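Local structure of inositol 2-dehydrogenase/D-chiro-inositol 3-dehydrogenase (Lactobacillus casei, 4MIY) at residues A16-L21 and A28-V33; N23-A28 and T284-F289; H176-M181 and Y308-T313; W183-E188 and K220-Q225. The protein catalyses the NAD-dependent oxidation of myo-inositol to 2-keto-myo-inositol and of D-chiro-inositol to 1-keto-D-chiro-inositol. All coordinates share one frame; numbering follows the deposited sequence.

The four contacts run from the NAD-binding Rossmann domain to the C-terminal alpha/beta domain. Contacts 1 and 2 adjoin, their centres about 10 Å apart; both use helix 12-24 and share A28, but contact 1 stays within the first beta-alpha-beta unit, whereas contact 2 crosses to helix 279-294. Contacts 3 and 4, about 12 Å apart between centres, both draw on helix 168-185, and M181 packs on I224 between them. Along the chain, contact 1 closes before contacts 3 and 4 open, and both segments of contact 4 fall between those of contact 3. Contact 2 spans from residue 23 to 289 and thus ties the cofactor-binding part to the C-terminal part.

Contact 1. Residues A16-L21 and A28-V33; sequences AHIDRL and AEVVAV
With its CG anti to the carbonyl carbon (chi1 -62°), L21 of helix 12-24 sends its two methyls to different residues of strand 28-34, while V30 (chi1 -173°) sets CG2 anti to its own carbonyl carbon, where it meets L21 CD1 and CB. V30 CG2 lies 4.0 Å from L21 CD1 and just as near L21 CB, the two side chains crossing at about a right angle. The other branch of the leucine, CD2, reaches the methyl of A28, 4.0 Å from its CB. One turn earlier I18 adds a looser layer: its CD1 stands 4.3 Å from V33 CG1. This is the helix-on-sheet packing of the first beta-alpha-beta unit of the Rossmann fold; the short segment axes pass 8.3 Å apart, with 131° between their N-to-C directions. Where the helix end meets the start of the strand, a water lies 2.7 Å from L21 O, to which it probably donates, and accepts from A28 N at 2.9 Å. Round the helix from this apolar face, R20 NE gives a hydrogen bond to H17 ND1 (3.1 Å), and H17 NE2 is bonded to E96. Helix 38-47 adds A44 beside I18, and A41 and V45 beside V33.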
loop_
_atom_site.group_PDB
_atom_site.type_symbol
_atom_site.label_atom_id
_atom_site.label_comp_id
_atom_site.label_asym_id
_atom_site.label_seq_id
_atom_site.Cartn_x
_atom_site.Cartn_y
_atom_site.Cartn_z
ATOM N N ALA A 16 31.255 16.068 -3.044
ATOM C CA ALA A 16 29.909 16.054 -2.515
ATOM C C ALA A 16 29.863 16.430 -1.034
ATOM O O ALA A 16 28.973 17.078 -0.617
ATOM C CB ALA A 16 29.273 14.713 -2.751
ATOM N N HIS A 17 30.861 16.017 -0.285
ATOM C CA HIS A 17 31.008 16.468 1.101
ATOM C C HIS A 17 31.344 17.959 1.188
ATOM O O HIS A 17 30.867 18.640 2.030
ATOM C CB HIS A 17 32.036 15.655 1.839
ATOM C CG HIS A 17 31.537 14.338 2.317
ATOM N ND1 HIS A 17 30.272 14.167 2.804
ATOM C CD2 HIS A 17 32.141 13.143 2.411
ATOM C CE1 HIS A 17 30.110 12.915 3.153
ATOM N NE2 HIS A 17 31.234 12.273 2.942
ATOM N N ILE A 18 32.186 18.436 0.289
ATOM C CA ILE A 18 32.443 19.863 0.209
ATOM C C ILE A 18 31.197 20.655 -0.078
ATOM O O ILE A 18 30.956 21.659 0.513
ATOM C CB ILE A 18 33.527 20.192 -0.849
ATOM C CG1 ILE A 18 34.859 19.639 -0.395
ATOM C CG2 ILE A 18 33.556 21.676 -1.174
ATOM C CD1 ILE A 18 35.945 19.780 -1.424
ATOM N N ASP A 19 30.417 20.176 -1.025
ATOM C CA ASP A 19 29.144 20.777 -1.319
ATOM C C ASP A 19 28.234 20.820 -0.073
ATOM O O ASP A 19 27.592 21.791 0.195
ATOM C CB ASP A 19 28.464 20.002 -2.450
ATOM C CG ASP A 19 27.194 20.627 -2.879
ATOM O OD1 ASP A 19 27.234 21.782 -3.237
ATOM O OD2 ASP A 19 26.163 19.969 -2.827
ATOM N N ARG A 20 28.219 19.723 0.654
ATOM C CA ARG A 20 27.471 19.638 1.891
ATOM C C ARG A 20 27.913 20.698 2.883
ATOM O O ARG A 20 27.113 21.418 3.398
ATOM C CB ARG A 20 27.568 18.227 2.504
ATOM C CG ARG A 20 26.496 17.278 1.981
ATOM C CD ARG A 20 26.479 15.913 2.583
ATOM N NE ARG A 20 27.436 15.015 1.991
ATOM C CZ ARG A 20 27.231 14.291 0.906
ATOM N NH1 ARG A 20 26.096 14.326 0.259
ATOM N NH2 ARG A 20 28.168 13.506 0.491
ATOM N N LEU A 21 29.209 20.798 3.085
ATOM C CA LEU A 21 29.761 21.707 4.061
ATOM C C LEU A 21 29.631 23.151 3.641
ATOM O O LEU A 21 29.543 24.006 4.453
ATOM C CB LEU A 21 31.203 21.373 4.356
ATOM C CG LEU A 21 31.395 19.994 4.950
ATOM C CD1 LEU A 21 32.778 19.628 4.837
ATOM C CD2 LEU A 21 30.985 19.921 6.379
ATOM N N ALA A 28 29.997 25.137 9.186
ATOM C CA ALA A 28 31.332 24.734 8.793
ATOM C C ALA A 28 31.859 25.536 7.622
ATOM O O ALA A 28 31.120 26.177 6.927
ATOM C CB ALA A 28 31.328 23.303 8.456
ATOM N N GLU A 29 33.162 25.486 7.426
ATOM C CA GLU A 29 33.802 26.067 6.235
ATOM C C GLU A 29 34.993 25.238 5.832
ATOM O O GLU A 29 35.775 24.871 6.657
ATOM C CB GLU A 29 34.272 27.492 6.491
ATOM C CG GLU A 29 35.020 28.094 5.353
ATOM C CD GLU A 29 35.570 29.465 5.677
ATOM O OE1 GLU A 29 35.728 29.757 6.854
ATOM O OE2 GLU A 29 35.846 30.232 4.746
ATOM N N VAL A 30 35.091 24.947 4.537
ATOM C CA VAL A 30 36.230 24.240 4.002
ATOM C C VAL A 30 37.323 25.260 3.721
ATOM O O VAL A 30 37.159 26.122 2.919
ATOM C CB VAL A 30 35.921 23.463 2.724
ATOM C CG1 VAL A 30 37.071 22.642 2.351
ATOM C CG2 VAL A 30 34.798 22.536 2.949
ATOM N N VAL A 31 38.418 25.128 4.458
ATOM C CA VAL A 31 39.532 26.053 4.387
ATOM C C VAL A 31 40.818 25.430 3.861
ATOM O O VAL A 31 41.776 26.121 3.665
ATOM C CB VAL A 31 39.829 26.681 5.777
ATOM C CG1 VAL A 31 38.612 27.284 6.360
ATOM C CG2 VAL A 31 40.356 25.680 6.682
ATOM N N ALA A 32 40.823 24.135 3.609
ATOM C CA ALA A 32 41.985 23.465 3.038
ATOM C C ALA A 32 41.545 22.215 2.316
ATOM O O ALA A 32 40.565 21.619 2.680
ATOM C CB ALA A 32 42.946 23.110 4.068
ATOM N N VAL A 33 42.314 21.842 1.307
ATOM C CA VAL A 33 42.092 20.630 0.551
ATOM C C VAL A 33 43.407 20.059 0.080
ATOM O O VAL A 33 44.366 20.772 -0.053
ATOM C CB VAL A 33 41.184 20.866 -0.714
ATOM C CG1 VAL A 33 39.862 21.319 -0.337
ATOM C CG2 VAL A 33 41.762 21.871 -1.618
HETATM O O HOH W 1 28.407 24.692 6.814
#

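Contact 2. Residues N23-A28 and T284-F289; sequences NVLTGA and TEVQEF. With SO4 (sulfate ion), chain I.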
loop_
_atom_site.group_PDB
_atom_site.type_symbol
_atom_site.label_atom_id
_atom_site.label_comp_id
_atom_site.label_asym_id
_atom_site.label_seq_id
_atom_site.Cartn_x
_atom_site.Cartn_y
_atom_site.Cartn_z
ATOM N N ASN A 23 27.377 24.435 0.994
ATOM C CA ASN A 23 26.155 24.888 0.461
ATOM C C ASN A 23 24.953 24.415 1.249
ATOM O O ASN A 23 23.999 25.122 1.385
ATOM C CB ASN A 23 26.075 24.472 -0.994
ATOM C CG ASN A 23 27.072 25.214 -1.857
ATOM O OD1 ASN A 23 27.274 26.378 -1.675
ATOM N ND2 ASN A 23 27.693 24.526 -2.763
ATOM N N VAL A 24 25.009 23.214 1.764
ATOM C CA VAL A 24 23.811 22.575 2.295
ATOM C C VAL A 24 23.639 22.732 3.808
ATOM O O VAL A 24 22.593 23.082 4.268
ATOM C CB VAL A 24 23.801 21.094 1.921
ATOM C CG1 VAL A 24 22.560 20.389 2.444
ATOM C CG2 VAL A 24 23.912 20.910 0.410
ATOM N N LEU A 25 24.704 22.491 4.545
ATOM C CA LEU A 25 24.646 22.376 5.979
ATOM C C LEU A 25 25.156 23.627 6.677
ATOM O O LEU A 25 25.743 24.455 6.063
ATOM C CB LEU A 25 25.500 21.198 6.396
ATOM C CG LEU A 25 25.193 19.834 5.774
ATOM C CD1 LEU A 25 26.161 18.842 6.228
ATOM C CD2 LEU A 25 23.786 19.394 6.110
ATOM N N THR A 26 24.941 23.708 7.971
ATOM C CA THR A 26 25.301 24.889 8.719
ATOM C C THR A 26 26.465 24.660 9.669
ATOM O O THR A 26 26.595 23.639 10.238
ATOM C CB THR A 26 24.061 25.497 9.472
ATOM O OG1 THR A 26 24.462 26.668 10.191
ATOM C CG2 THR A 26 23.426 24.524 10.420
ATOM N N GLY A 27 27.313 25.659 9.785
ATOM C CA GLY A 27 28.308 25.693 10.831
ATOM C C GLY A 27 29.713 25.301 10.466
ATOM O O GLY A 27 30.521 25.170 11.329
ATOM N N ALA A 28 29.997 25.137 9.186
ATOM C CA ALA A 28 31.332 24.734 8.793
ATOM C C ALA A 28 31.859 25.536 7.622
ATOM O O ALA A 28 31.120 26.177 6.927
ATOM C CB ALA A 28 31.328 23.303 8.456
ATOM N N THR A 284 22.358 14.422 7.303
ATOM C CA THR A 284 22.206 14.253 8.736
ATOM C C THR A 284 23.485 13.813 9.444
ATOM O O THR A 284 23.824 14.317 10.481
ATOM C CB THR A 284 21.049 13.306 9.048
ATOM O OG1 THR A 284 19.849 13.858 8.523
ATOM C CG2 THR A 284 20.884 13.125 10.523
ATOM N N GLU A 285 24.180 12.899 8.822
ATOM C CA GLU A 285 25.420 12.375 9.318
ATOM C C GLU A 285 26.506 13.428 9.458
ATOM O O GLU A 285 27.112 13.551 10.470
ATOM C CB GLU A 285 25.836 11.274 8.374
ATOM C CG GLU A 285 27.240 10.955 8.310
ATOM C CD GLU A 285 27.606 9.987 7.177
ATOM O OE1 GLU A 285 27.823 8.853 7.504
ATOM O OE2 GLU A 285 27.717 10.386 6.031
ATOM N N VAL A 286 26.695 14.210 8.432
ATOM C CA VAL A 286 27.692 15.236 8.433
ATOM C C VAL A 286 27.314 16.410 9.331
ATOM O O VAL A 286 28.147 16.961 9.999
ATOM C CB VAL A 286 27.994 15.691 7.007
ATOM C CG1 VAL A 286 28.948 16.814 7.018
ATOM C CG2 VAL A 286 28.547 14.567 6.237
ATOM N N GLN A 287 26.041 16.751 9.396
ATOM C CA GLN A 287 25.641 17.812 10.270
ATOM C C GLN A 287 25.875 17.440 11.709
ATOM O O GLN A 287 26.262 18.265 12.491
ATOM C CB GLN A 287 24.184 18.165 10.078
ATOM C CG GLN A 287 23.743 19.382 10.861
ATOM C CD GLN A 287 24.357 20.659 10.362
ATOM O OE1 GLN A 287 23.998 21.173 9.344
ATOM N NE2 GLN A 287 25.279 21.174 11.121
ATOM N N GLU A 288 25.640 16.194 12.060
ATOM C CA GLU A 288 25.880 15.758 13.418
ATOM C C GLU A 288 27.384 15.821 13.781
ATOM O O GLU A 288 27.740 16.266 14.840
ATOM C CB GLU A 288 25.365 14.350 13.641
ATOM C CG GLU A 288 25.439 13.894 15.075
ATOM C CD GLU A 288 25.124 12.444 15.232
ATOM O OE1 GLU A 288 25.977 11.630 14.944
ATOM O OE2 GLU A 288 24.016 12.140 15.618
ATOM N N PHE A 289 28.240 15.403 12.876
ATOM C CA PHE A 289 29.670 15.463 13.100
ATOM C C PHE A 289 30.097 16.916 13.345
ATOM O O PHE A 289 30.754 17.209 14.293
ATOM C CB PHE A 289 30.414 14.837 11.918
ATOM C CG PHE A 289 31.916 14.931 12.023
ATOM C CD1 PHE A 289 32.621 14.080 12.816
ATOM C CD2 PHE A 289 32.597 15.887 11.352
ATOM C CE1 PHE A 289 33.988 14.200 12.926
ATOM C CE2 PHE A 289 33.947 15.980 11.461
ATOM C CZ PHE A 289 34.620 15.151 12.246
HETATM S S SO4 I . 26.161 29.012 8.360
HETATM O O1 SO4 I . 27.162 28.310 9.048
HETATM O O2 SO4 I . 24.872 28.510 8.684
HETATM O O3 SO4 I . 26.168 30.377 8.654
HETATM O O4 SO4 I . 26.450 28.971 6.994
#
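L25 is the first residue past helix 12-24 to leave helical backbone angles, and its CA comes within 6.3 Å of Q287 CA on helix 279-294. There the side-chain amide of Q287 pairs with the backbone N-H and C=O of T26, bridging both polar groups of that one residue with two nearly straight hydrogen bonds: T26 N gives to Q287 OE1 (3.0 Å, 169°), in the carbonyl plane and on a lone pair, and Q287 NE2 gives to T26 O (2.9 Å). The glutamine chain starts with CG anti to the backbone N and bends at chi2 (68°), which carries the amide to the loop, and the paired bonds fix its flip. L25 slides past it in the opposite direction, CB 3.3 Å from Q287 OE1, while L25 CD1 presses on V286 CG1 at 3.5 Å. With an alanine at position 287, T26 N and T26 O would probably lose their mates, and D291 its amide donor. On the far side of the loop, a sulfate, probably from the crystallisation liquor, accepts from G27 N and also from G27 N of the second subunit, whose L25 packs on T26. Within the chain, D291 also binds Q287 NE2, V286 rests on H17 and L21 of helix 12-24, and G27 is backbone-bonded to V3, so the loop links helix 279-294 to the Rossmann sheet.

Contact 3. Residues H176-M181 and Y308-T313; sequences HEIDEM and YIAAIT
I178 lays its CG2 methyl over T313, 3.7 Å from T313 CG2 and equally close to T313 CB, the two side chains sliding past each other in opposite directions. The pair belongs to a buried helix-helix packing within the C-terminal alpha/beta domain, between helix 168-185 and helix 304-323. On I178, CG2 stands anti to the backbone N and CG1 anti to the carbonyl carbon (chi1 -78°), and both branches touch the threonine: I178 CG1 comes to 3.8 Å from T313 CG2, and I178 CD1 reaches the same T313 CG2 at 4.0 Å. One turn earlier on the partner helix, A310 lets the isoleucine close on the backbone, with I178 CG2 3.9 Å from A310 CA. T313 also rests on Y189 and I192 of strand 189-195, and A310 also touches F125 and I175, whereas the acidic residues of segment 176-181 pair with two arginines in salt bridges: E177 and E180 with R127, D179 with R128. H176, at the start of the segment, touches NAD, so this helix runs from the cofactor pocket into the apolar packing. A glycine in place of T313, lacking OG1 and CG2, would probably leave I178 facing a gap and I309 O with one donor fewer. The bond in question runs from T313 OG1 to I309 O at 2.9 Å, tilted 30° from the carbonyl plane; T313 N approaches the same oxygen from the opposite face.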
loop_
_atom_site.group_PDB
_atom_site.type_symbol
_atom_site.label_atom_id
_atom_site.label_comp_id
_atom_site.label_asym_id
_atom_site.label_seq_id
_atom_site.Cartn_x
_atom_site.Cartn_y
_atom_site.Cartn_z
ATOM N N HIS A 176 27.332 -1.815 3.876
ATOM C CA HIS A 176 26.305 -1.024 4.497
ATOM C C HIS A 176 25.414 -1.852 5.414
ATOM O O HIS A 176 25.133 -1.462 6.499
ATOM C CB HIS A 176 25.500 -0.268 3.441
ATOM C CG HIS A 176 26.290 0.790 2.764
ATOM N ND1 HIS A 176 26.657 1.945 3.399
ATOM C CD2 HIS A 176 26.829 0.853 1.532
ATOM C CE1 HIS A 176 27.366 2.689 2.580
ATOM N NE2 HIS A 176 27.466 2.058 1.431
ATOM N N GLU A 177 25.038 -3.020 4.952
ATOM C CA GLU A 177 24.306 -3.937 5.778
ATOM C C GLU A 177 25.186 -4.487 6.894
ATOM O O GLU A 177 24.731 -4.719 7.970
ATOM C CB GLU A 177 23.737 -5.080 4.940
ATOM C CG GLU A 177 22.503 -4.750 4.099
ATOM C CD GLU A 177 22.757 -3.871 2.891
ATOM O OE1 GLU A 177 23.846 -3.893 2.349
ATOM O OE2 GLU A 177 21.844 -3.145 2.535
ATOM N N ILE A 178 26.456 -4.689 6.598
ATOM C CA ILE A 178 27.386 -5.169 7.598
ATOM C C ILE A 178 27.485 -4.231 8.783
ATOM O O ILE A 178 27.426 -4.666 9.887
ATOM C CB ILE A 178 28.755 -5.439 7.004
ATOM C CG1 ILE A 178 28.736 -6.767 6.245
ATOM C CG2 ILE A 178 29.777 -5.495 8.086
ATOM C CD1 ILE A 178 29.891 -6.919 5.306
ATOM N N ASP A 179 27.560 -2.938 8.537
ATOM C CA ASP A 179 27.525 -2.011 9.629
ATOM C C ASP A 179 26.155 -1.903 10.295
ATOM O O ASP A 179 26.049 -1.776 11.488
ATOM C CB ASP A 179 27.973 -0.640 9.219
ATOM C CG ASP A 179 27.783 0.367 10.326
ATOM O OD1 ASP A 179 28.588 0.405 11.250
ATOM O OD2 ASP A 179 26.798 1.076 10.282
ATOM N N GLU A 180 25.118 -1.978 9.496
ATOM C CA GLU A 180 23.754 -1.711 9.946
ATOM C C GLU A 180 23.174 -2.744 10.883
ATOM O O GLU A 180 22.560 -2.412 11.834
ATOM C CB GLU A 180 22.856 -1.622 8.706
ATOM C CG GLU A 180 21.462 -1.204 8.928
ATOM C CD GLU A 180 20.680 -1.186 7.639
ATOM O OE1 GLU A 180 20.984 -0.397 6.778
ATOM O OE2 GLU A 180 19.760 -1.984 7.537
ATOM N N MET A 181 23.397 -4.010 10.607
ATOM C CA MET A 181 22.695 -5.029 11.348
ATOM C C MET A 181 23.059 -5.197 12.822
ATOM O O MET A 181 22.226 -5.408 13.628
ATOM C CB MET A 181 22.763 -6.377 10.635
ATOM C CG MET A 181 22.222 -6.374 9.212
ATOM S SD MET A 181 20.513 -5.814 9.131
ATOM C CE MET A 181 20.323 -5.770 7.354
ATOM N N TYR A 308 36.164 -1.224 12.547
ATOM C CA TYR A 308 36.857 -2.457 12.749
ATOM C C TYR A 308 35.944 -3.667 12.636
ATOM O O TYR A 308 36.274 -4.625 12.010
ATOM C CB TYR A 308 37.581 -2.378 14.091
ATOM C CG TYR A 308 38.460 -3.535 14.502
ATOM C CD1 TYR A 308 39.418 -4.039 13.686
ATOM C CD2 TYR A 308 38.316 -4.084 15.742
ATOM C CE1 TYR A 308 40.223 -5.073 14.113
ATOM C CE2 TYR A 308 39.096 -5.069 16.170
ATOM C CZ TYR A 308 40.039 -5.587 15.354
ATOM O OH TYR A 308 40.801 -6.633 15.827
ATOM N N ILE A 309 34.772 -3.593 13.229
ATOM C CA ILE A 309 33.797 -4.639 13.067
ATOM C C ILE A 309 33.488 -4.851 11.596
ATOM O O ILE A 309 33.395 -5.952 11.145
ATOM C CB ILE A 309 32.515 -4.313 13.788
ATOM C CG1 ILE A 309 32.740 -4.308 15.291
ATOM C CG2 ILE A 309 31.434 -5.309 13.441
ATOM C CD1 ILE A 309 31.654 -3.616 16.043
ATOM N N ALA A 310 33.364 -3.784 10.861
ATOM C CA ALA A 310 32.999 -3.903 9.483
ATOM C C ALA A 310 34.136 -4.515 8.679
ATOM O O ALA A 310 33.909 -5.347 7.861
ATOM C CB ALA A 310 32.615 -2.576 8.925
ATOM N N ALA A 311 35.350 -4.091 8.985
ATOM C CA ALA A 311 36.525 -4.638 8.348
ATOM C C ALA A 311 36.709 -6.133 8.559
ATOM O O ALA A 311 37.001 -6.832 7.644
ATOM C CB ALA A 311 37.739 -3.881 8.772
ATOM N N ILE A 312 36.491 -6.588 9.775
ATOM C CA ILE A 312 36.591 -8.004 10.107
ATOM C C ILE A 312 35.533 -8.804 9.352
ATOM O O ILE A 312 35.789 -9.853 8.821
ATOM C CB ILE A 312 36.412 -8.199 11.602
ATOM C CG1 ILE A 312 37.599 -7.615 12.359
ATOM C CG2 ILE A 312 36.236 -9.644 11.959
ATOM C CD1 ILE A 312 37.349 -7.494 13.769
ATOM N N THR A 313 34.323 -8.283 9.351
ATOM C CA THR A 313 33.211 -8.970 8.747
ATOM C C THR A 313 33.366 -9.015 7.232
ATOM O O THR A 313 33.103 -9.999 6.617
ATOM C CB THR A 313 31.913 -8.306 9.178
ATOM O OG1 THR A 313 31.805 -8.349 10.589
ATOM C CG2 THR A 313 30.742 -9.015 8.596
#

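Contact 4. Residues W183-E188 and K220-Q225; sequences WLLDDE and KGTVIQ. With SO4 (sulfate ion), chain U.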
loop_
_atom_site.group_PDB
_atom_site.type_symbol
_atom_site.label_atom_id
_atom_site.label_comp_id
_atom_site.label_asym_id
_atom_site.label_seq_id
_atom_site.Cartn_x
_atom_site.Cartn_y
_atom_site.Cartn_z
ATOM N N TRP A 183 24.241 -2.882 14.729
ATOM C CA TRP A 183 23.658 -1.709 15.360
ATOM C C TRP A 183 22.157 -1.836 15.544
ATOM O O TRP A 183 21.668 -1.584 16.568
ATOM C CB TRP A 183 23.972 -0.482 14.525
ATOM C CG TRP A 183 23.157 0.752 14.781
ATOM C CD1 TRP A 183 23.339 1.645 15.765
ATOM C CD2 TRP A 183 22.068 1.251 13.994
ATOM N NE1 TRP A 183 22.423 2.654 15.667
ATOM C CE2 TRP A 183 21.647 2.437 14.570
ATOM C CE3 TRP A 183 21.422 0.811 12.843
ATOM C CZ2 TRP A 183 20.607 3.160 14.058
ATOM C CZ3 TRP A 183 20.389 1.535 12.364
ATOM C CH2 TRP A 183 20.008 2.684 12.954
ATOM N N LEU A 184 21.469 -2.266 14.499
ATOM C CA LEU A 184 20.039 -2.474 14.551
ATOM C C LEU A 184 19.613 -3.358 15.683
ATOM O O LEU A 184 18.688 -3.086 16.368
ATOM C CB LEU A 184 19.568 -3.118 13.246
ATOM C CG LEU A 184 18.075 -3.494 13.132
ATOM C CD1 LEU A 184 17.169 -2.301 13.120
ATOM C CD2 LEU A 184 17.823 -4.306 11.932
ATOM N N LEU A 185 20.319 -4.469 15.805
ATOM C CA LEU A 185 20.003 -5.531 16.716
ATOM C C LEU A 185 20.704 -5.434 18.066
ATOM O O LEU A 185 20.395 -6.187 18.922
ATOM C CB LEU A 185 20.408 -6.854 16.095
ATOM C CG LEU A 185 19.737 -7.249 14.784
ATOM C CD1 LEU A 185 20.445 -8.403 14.154
ATOM C CD2 LEU A 185 18.316 -7.594 15.058
ATOM N N ASP A 186 21.619 -4.501 18.206
ATOM C CA ASP A 186 22.472 -4.407 19.394
ATOM C C ASP A 186 23.079 -5.767 19.763
ATOM O O ASP A 186 22.962 -6.221 20.854
ATOM C CB ASP A 186 21.704 -3.803 20.553
ATOM C CG ASP A 186 22.605 -3.409 21.683
ATOM O OD1 ASP A 186 23.811 -3.311 21.440
ATOM O OD2 ASP A 186 22.112 -3.241 22.792
ATOM N N ASP A 187 23.698 -6.390 18.779
ATOM C CA ASP A 187 24.213 -7.720 18.909
ATOM C C ASP A 187 25.540 -7.836 18.168
ATOM O O ASP A 187 25.983 -6.904 17.584
ATOM C CB ASP A 187 23.178 -8.720 18.425
ATOM C CG ASP A 187 23.347 -10.104 19.024
ATOM O OD1 ASP A 187 24.343 -10.360 19.662
ATOM O OD2 ASP A 187 22.469 -10.922 18.840
ATOM N N GLU A 188 26.211 -8.960 18.301
ATOM C CA GLU A 188 27.484 -9.186 17.651
ATOM C C GLU A 188 27.391 -10.343 16.677
ATOM O O GLU A 188 26.716 -11.282 16.933
ATOM C CB GLU A 188 28.572 -9.524 18.679
ATOM C CG GLU A 188 28.446 -8.851 20.035
ATOM N N LYS A 220 23.084 -13.757 19.841
ATOM C CA LYS A 220 21.805 -14.172 20.375
ATOM C C LYS A 220 21.035 -15.111 19.463
ATOM O O LYS A 220 20.054 -15.622 19.853
ATOM C CB LYS A 220 20.923 -13.001 20.781
ATOM C CG LYS A 220 21.428 -12.208 21.916
ATOM C CD LYS A 220 20.493 -11.047 22.218
ATOM C CE LYS A 220 20.999 -10.207 23.319
ATOM N NZ LYS A 220 20.087 -9.124 23.764
ATOM N N GLY A 221 21.534 -15.349 18.270
ATOM C CA GLY A 221 20.978 -16.361 17.406
ATOM C C GLY A 221 20.155 -15.857 16.241
ATOM O O GLY A 221 19.678 -16.613 15.477
ATOM N N THR A 222 20.012 -14.560 16.151
ATOM C CA THR A 222 19.314 -13.966 15.053
ATOM C C THR A 222 20.032 -14.291 13.772
ATOM O O THR A 222 21.211 -14.236 13.700
ATOM C CB THR A 222 19.253 -12.440 15.230
ATOM O OG1 THR A 222 18.627 -12.162 16.470
ATOM C CG2 THR A 222 18.453 -11.792 14.111
ATOM N N VAL A 223 19.266 -14.663 12.763
ATOM C CA VAL A 223 19.803 -14.904 11.459
ATOM C C VAL A 223 19.390 -13.799 10.499
ATOM O O VAL A 223 18.241 -13.444 10.413
ATOM C CB VAL A 223 19.361 -16.269 10.919
ATOM C CG1 VAL A 223 19.880 -16.465 9.558
ATOM C CG2 VAL A 223 19.853 -17.348 11.805
ATOM N N ILE A 224 20.377 -13.296 9.784
ATOM C CA ILE A 224 20.212 -12.253 8.820
ATOM C C ILE A 224 20.443 -12.784 7.408
ATOM O O ILE A 224 21.463 -13.324 7.124
ATOM C CB ILE A 224 21.169 -11.097 9.103
ATOM C CG1 ILE A 224 20.966 -10.580 10.520
ATOM C CG2 ILE A 224 20.981 -10.005 8.117
ATOM C CD1 ILE A 224 22.197 -10.137 11.145
ATOM N N GLN A 225 19.432 -12.631 6.571
ATOM C CA GLN A 225 19.507 -12.997 5.180
ATOM C C GLN A 225 19.474 -11.777 4.285
ATOM O O GLN A 225 18.466 -11.146 4.175
ATOM C CB GLN A 225 18.357 -13.926 4.807
ATOM C CG GLN A 225 18.339 -15.232 5.538
ATOM C CD GLN A 225 17.218 -16.119 5.139
ATOM O OE1 GLN A 225 16.149 -15.683 4.919
ATOM N NE2 GLN A 225 17.485 -17.366 5.033
HETATM S S SO4 U . 16.705 -9.601 22.833
HETATM O O1 SO4 U . 17.598 -8.648 23.408
HETATM O O2 SO4 U . 16.715 -10.809 23.608
HETATM O O3 SO4 U . 15.410 -9.047 22.849
HETATM O O4 SO4 U . 17.120 -9.811 21.495
HETATM O O HOH W 2 19.884 -10.119 18.111
#
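D187 and K220 meet through the carboxylate and a backbone amide: K220 N donates to the syn lone pair of D187 OD2 (3.1 Å, N-H...O 153°). The same D187 OD2 lies 3.2 Å from K220 CB, the lysine chain leading off obliquely across the carboxylate. Beside this polar pair, L185 reaches tip to tip toward T222, just before strand 223-229, and I224 within it, L185 CD1 standing 3.9 Å from both T222 CG2 and I224 CD1. A water donates to both D187 OD2 and T222 OG1, bridging the two segments. The aspartate is steadied from its own segment too: D187 OD1 accepts from E188 N at 2.7 Å, met from above the carboxylate plane. From strand 212-218, T218 OG1 is also hydrogen-bonded to OD2. Gripped at OD2 by K220 N, T218 OG1 and the water and at OD1 by E188 N, the carboxylate is probably fixed in its rotation, CG anti to the backbone N (chi1 -156°). D187 is delivered here by a Schellman motif that ends helix 168-185, with D186 at positive phi as its C-prime residue and D187 N bonded to H182 O. Beyond CG the lysine is extended, and K220 NZ donates to sulfate O1 at 2.6 Å, the ion probably coming from the crystallisation liquor and bound also by R198 of the third subunit. T222 OG1 is bonded to P148 O. Further out, L185 packs on P148 and V151 of strand 148-156, and I224 is backbone-bonded to L216 of strand 212-218, so the end of helix 168-185 rests on the mixed sheet.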